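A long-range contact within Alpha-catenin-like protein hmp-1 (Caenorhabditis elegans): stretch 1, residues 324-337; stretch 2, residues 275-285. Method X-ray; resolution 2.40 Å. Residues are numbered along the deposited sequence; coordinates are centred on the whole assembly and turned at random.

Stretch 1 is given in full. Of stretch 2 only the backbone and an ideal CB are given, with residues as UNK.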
# COMPACT_ATOMS: atom_id res chain seq x y z
N GLN A 324 -23.36 -4.44 -5.26
CA GLN A 324 -23.89 -4.04 -6.56
C GLN A 324 -22.81 -4.10 -7.64
O GLN A 324 -23.08 -4.48 -8.78
CB GLN A 324 -24.48 -2.63 -6.50
CG GLN A 324 -25.68 -2.49 -5.58
CD GLN A 324 -26.09 -1.05 -5.36
OE1 GLN A 324 -25.51 -0.13 -5.94
NE2 GLN A 324 -27.09 -0.84 -4.51
N PHE A 325 -21.59 -3.72 -7.28
CA PHE A 325 -20.46 -3.78 -8.20
C PHE A 325 -20.09 -5.22 -8.53
O PHE A 325 -19.93 -5.57 -9.70
CB PHE A 325 -19.25 -3.06 -7.61
CG PHE A 325 -17.96 -3.38 -8.32
CD1 PHE A 325 -17.70 -2.86 -9.58
CD2 PHE A 325 -17.02 -4.20 -7.72
CE1 PHE A 325 -16.51 -3.16 -10.23
CE2 PHE A 325 -15.83 -4.50 -8.37
CZ PHE A 325 -15.58 -3.98 -9.63
N ALA A 326 -19.96 -6.05 -7.50
CA ALA A 326 -19.58 -7.45 -7.66
C ALA A 326 -20.59 -8.20 -8.52
O ALA A 326 -20.22 -9.07 -9.31
CB ALA A 326 -19.43 -8.12 -6.31
N GLU A 327 -21.86 -7.85 -8.37
CA GLU A 327 -22.93 -8.50 -9.10
C GLU A 327 -22.84 -8.20 -10.60
O GLU A 327 -22.89 -9.11 -11.43
CB GLU A 327 -24.29 -8.07 -8.55
CG GLU A 327 -25.47 -8.78 -9.18
CD GLU A 327 -26.80 -8.37 -8.56
OE1 GLU A 327 -27.60 -7.71 -9.25
OE2 GLU A 327 -27.03 -8.71 -7.38
N ARG A 328 -22.68 -6.92 -10.93
CA ARG A 328 -22.60 -6.50 -12.32
C ARG A 328 -21.30 -6.95 -12.98
O ARG A 328 -21.29 -7.34 -14.15
CB ARG A 328 -22.74 -4.98 -12.42
CG ARG A 328 -24.09 -4.46 -11.97
CD ARG A 328 -24.09 -2.94 -11.85
NE ARG A 328 -23.98 -2.28 -13.14
CZ ARG A 328 -23.97 -0.96 -13.31
NH1 ARG A 328 -24.06 -0.16 -12.25
NH2 ARG A 328 -23.87 -0.44 -14.52
N ALA A 329 -20.20 -6.88 -12.23
CA ALA A 329 -18.90 -7.31 -12.73
C ALA A 329 -18.88 -8.81 -13.00
O ALA A 329 -18.25 -9.27 -13.96
CB ALA A 329 -17.81 -6.92 -11.75
N SER A 330 -19.55 -9.57 -12.15
CA SER A 330 -19.63 -11.02 -12.30
C SER A 330 -20.47 -11.40 -13.51
O SER A 330 -20.13 -12.33 -14.24
CB SER A 330 -20.19 -11.67 -11.04
OG SER A 330 -20.32 -13.07 -11.21
N ALA A 331 -21.58 -10.69 -13.70
CA ALA A 331 -22.46 -10.93 -14.84
C ALA A 331 -21.73 -10.60 -16.15
O ALA A 331 -21.94 -11.26 -17.17
CB ALA A 331 -23.73 -10.11 -14.72
N LEU A 332 -20.88 -9.58 -16.10
CA LEU A 332 -20.06 -9.20 -17.24
C LEU A 332 -19.02 -10.28 -17.51
O LEU A 332 -18.78 -10.65 -18.66
CB LEU A 332 -19.39 -7.84 -16.99
CG LEU A 332 -18.23 -7.39 -17.88
CD1 LEU A 332 -18.60 -7.42 -19.35
CD2 LEU A 332 -17.77 -5.99 -17.49
N ALA A 333 -18.42 -10.79 -16.44
CA ALA A 333 -17.44 -11.87 -16.55
C ALA A 333 -18.05 -13.12 -17.17
O ALA A 333 -17.43 -13.78 -18.01
CB ALA A 333 -16.85 -12.18 -15.18
N ASN A 334 -19.28 -13.44 -16.76
CA ASN A 334 -19.97 -14.61 -17.30
C ASN A 334 -20.34 -14.44 -18.76
O ASN A 334 -20.32 -15.40 -19.53
CB ASN A 334 -21.23 -14.92 -16.48
CG ASN A 334 -20.91 -15.40 -15.08
OD1 ASN A 334 -19.86 -16.01 -14.84
ND2 ASN A 334 -21.81 -15.13 -14.14
N ARG A 335 -20.67 -13.21 -19.16
CA ARG A 335 -21.00 -12.95 -20.55
C ARG A 335 -19.77 -13.07 -21.45
O ARG A 335 -19.88 -13.42 -22.62
CB ARG A 335 -21.63 -11.56 -20.71
CG ARG A 335 -23.05 -11.44 -20.16
CD ARG A 335 -23.69 -10.10 -20.51
NE ARG A 335 -22.91 -8.96 -20.01
CZ ARG A 335 -23.27 -8.21 -18.97
NH1 ARG A 335 -24.38 -8.49 -18.30
NH2 ARG A 335 -22.51 -7.19 -18.59
N GLN A 336 -18.60 -12.79 -20.89
CA GLN A 336 -17.36 -12.79 -21.66
C GLN A 336 -16.79 -14.19 -21.87
O GLN A 336 -16.12 -14.45 -22.87
CB GLN A 336 -16.32 -11.90 -20.99
CG GLN A 336 -15.10 -11.63 -21.85
CD GLN A 336 -14.06 -10.76 -21.16
OE1 GLN A 336 -14.05 -10.65 -19.93
NE2 GLN A 336 -13.19 -10.15 -21.95
N GLU A 337 -17.04 -15.09 -20.93
CA GLU A 337 -16.57 -16.46 -21.10
C GLU A 337 -17.60 -17.25 -21.91
O GLU A 337 -17.26 -18.21 -22.61
CB GLU A 337 -16.30 -17.11 -19.74
CG GLU A 337 -16.66 -18.58 -19.62
CD GLU A 337 -16.03 -19.24 -18.40
OE1 GLU A 337 -15.98 -18.59 -17.34
OE2 GLU A 337 -15.60 -20.41 -18.51
N UNK A 275 -7.88 -9.14 -16.45
CA UNK A 275 -9.19 -9.74 -16.66
C UNK A 275 -10.23 -9.03 -15.81
O UNK A 275 -9.90 -8.42 -14.79
CB UNK A 275 -9.16 -11.23 -16.33
N UNK A 276 -11.48 -9.11 -16.24
CA UNK A 276 -12.59 -8.57 -15.47
C UNK A 276 -12.64 -9.22 -14.09
O UNK A 276 -12.85 -8.54 -13.08
CB UNK A 276 -13.91 -8.78 -16.21
N UNK A 277 -12.43 -10.53 -14.05
CA UNK A 277 -12.47 -11.29 -12.79
C UNK A 277 -11.50 -10.73 -11.75
O UNK A 277 -11.91 -10.39 -10.64
CB UNK A 277 -12.15 -12.76 -13.05
N UNK A 278 -10.23 -10.62 -12.12
CA UNK A 278 -9.19 -10.19 -11.19
C UNK A 278 -9.26 -8.70 -10.87
O UNK A 278 -9.01 -8.30 -9.73
CB UNK A 278 -7.81 -10.52 -11.76
N UNK A 279 -9.58 -7.88 -11.87
CA UNK A 279 -9.73 -6.45 -11.65
C UNK A 279 -10.84 -6.20 -10.64
O UNK A 279 -10.67 -5.41 -9.71
CB UNK A 279 -10.02 -5.72 -12.96
N UNK A 280 -11.97 -6.88 -10.82
CA UNK A 280 -13.08 -6.79 -9.88
C UNK A 280 -12.66 -7.29 -8.50
O UNK A 280 -13.06 -6.73 -7.48
CB UNK A 280 -14.28 -7.59 -10.39
N UNK A 281 -11.85 -8.34 -8.49
CA UNK A 281 -11.31 -8.89 -7.25
C UNK A 281 -10.44 -7.90 -6.50
O UNK A 281 -10.48 -7.84 -5.27
CB UNK A 281 -10.50 -10.15 -7.55
N UNK A 282 -9.64 -7.12 -7.23
CA UNK A 282 -8.77 -6.13 -6.60
C UNK A 282 -9.57 -4.95 -6.08
O UNK A 282 -9.35 -4.49 -4.96
CB UNK A 282 -7.71 -5.65 -7.59
N UNK A 283 -10.49 -4.46 -6.90
CA UNK A 283 -11.34 -3.34 -6.52
C UNK A 283 -12.15 -3.66 -5.27
O UNK A 283 -12.23 -2.85 -4.35
CB UNK A 283 -12.28 -2.97 -7.67
N UNK A 284 -12.73 -4.85 -5.23
CA UNK A 284 -13.51 -5.27 -4.06
C UNK A 284 -12.64 -5.30 -2.81
O UNK A 284 -13.02 -4.75 -1.77
CB UNK A 284 -14.13 -6.65 -4.30
N UNK A 285 -11.47 -5.92 -2.91
CA UNK A 285 -10.55 -6.03 -1.80
C UNK A 285 -10.09 -4.68 -1.27
O UNK A 285 -10.10 -4.45 -0.06
CB UNK A 285 -9.33 -6.86 -2.22

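Stretch 1 is helical throughout, and stretch 2 is a helix from position 276 onward. Their axes approach to 9.5 Å with N-to-C directions 168° apart, so the pair is nearly antiparallel, and A329 and A333 leave room for close packing.

Position 275 lies just before the helix, with phi/psi of -120/156°, and its ideal CB has nothing of stretch 1 within 5.5 Å. What the place asks for is an N-cap: serine, threonine, aspartate or asparagine could each accept from a free amide of the first turn. The residue is T275, whose OG1 accepts from the backbone N of position 278 at 3.3 Å, a capping bond.

At position 276 CA-to-CB points toward stretch 1, and the ideal CB is 4.2 Å from Q336 OE1, 4.6 Å from A333 CB and 4.8 Å from L332 CG. The hollow is mostly apolar and the backbones are close, so a compact aliphatic side chain such as valine or isoleucine suits. V276 fills it as a knob among A329, L332, A333 and Q336: its CG1 lies 3.5 Å from A329 O and 4.2 Å from both L332 CG and A333 CB, while its CG2 lies 3.6 Å from Q336 OE1.

Position 277 points sideways, its ideal CB 5.2 Å from A333 CB. Many residues would be tolerated, and acidic ones suit the first turn of a helix, where a negative charge interacts favourably with the helix dipole. D277 turns its end nearer to stretch 1, bringing OD1 to 3.6 Å from A333 CB; this is packing against a methyl group.

Positions 278 and 279 meet nothing of stretch 1 and could hold many helix-compatible residues. They are C278 and A279.

Position 280 again points toward stretch 1. Its ideal CB is already 3.8 Å from A329 CB and 3.9 Å from F325 CZ, so a small residue fits best: alanine, perhaps serine or glycine. A280 makes just these two apolar contacts, and its O lies 3.7 Å from F325 CE2, at the ring's edge.

Position 281 faces away, and an ideal CB there would be crowded by the carbonyl O of 278 at 3.2 Å. Its helical phi/psi does not demand glycine, though G281 avoids that crowding. Position 282 also faces away, leaving the choice broad; S282 turns back on its own helix, OG donating to C278 O at 3.2 Å.

Position 283 points toward stretch 1, its ideal CB 3.9 Å from F325 CE2. An aliphatic residue such as isoleucine, leucine or valine can pack against this ring. I283 does so, with CG2 3.7 Å from F325 CE2.

Position 284 points sideways, its ideal CB 4.9 Å from F325 CE2. A long, flexible side chain could run along the neighbouring helix, so lysine, arginine or glutamine would serve. R284 is extended, t through chi3, and its NH1 reaches 3.6 Å from A326 CB.

Position 285 is out of reach, so stretch 1 sets no preference there; it is G285.

Stretch 2 (275-285) TVDCAAGSIRG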
# COMPACT_ATOMS: atom_id res chain seq x y z
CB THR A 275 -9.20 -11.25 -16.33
OG1 THR A 275 -8.80 -11.45 -14.97
CG2 THR A 275 -8.25 -12.00 -17.25
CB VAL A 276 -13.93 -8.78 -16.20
CG1 VAL A 276 -15.09 -8.38 -15.30
CG2 VAL A 276 -13.95 -7.99 -17.50
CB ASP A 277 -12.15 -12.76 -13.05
CG ASP A 277 -13.39 -13.59 -13.30
OD1 ASP A 277 -14.46 -13.25 -12.76
OD2 ASP A 277 -13.30 -14.60 -14.03
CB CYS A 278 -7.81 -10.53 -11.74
SG CYS A 278 -7.49 -12.31 -11.83
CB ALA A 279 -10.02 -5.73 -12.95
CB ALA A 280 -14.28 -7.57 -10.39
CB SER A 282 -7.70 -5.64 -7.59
OG SER A 282 -6.82 -6.68 -7.97
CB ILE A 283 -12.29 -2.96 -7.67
CG1 ILE A 283 -11.48 -2.39 -8.84
CG2 ILE A 283 -13.33 -1.96 -7.21
CD1 ILE A 283 -12.30 -1.96 -10.02
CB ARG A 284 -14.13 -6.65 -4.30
CG ARG A 284 -14.91 -7.17 -3.10
CD ARG A 284 -15.52 -8.54 -3.36
NE ARG A 284 -16.23 -9.03 -2.18
CZ ARG A 284 -17.53 -8.86 -1.97
NH1 ARG A 284 -18.28 -8.23 -2.86
NH2 ARG A 284 -18.09 -9.34 -0.86
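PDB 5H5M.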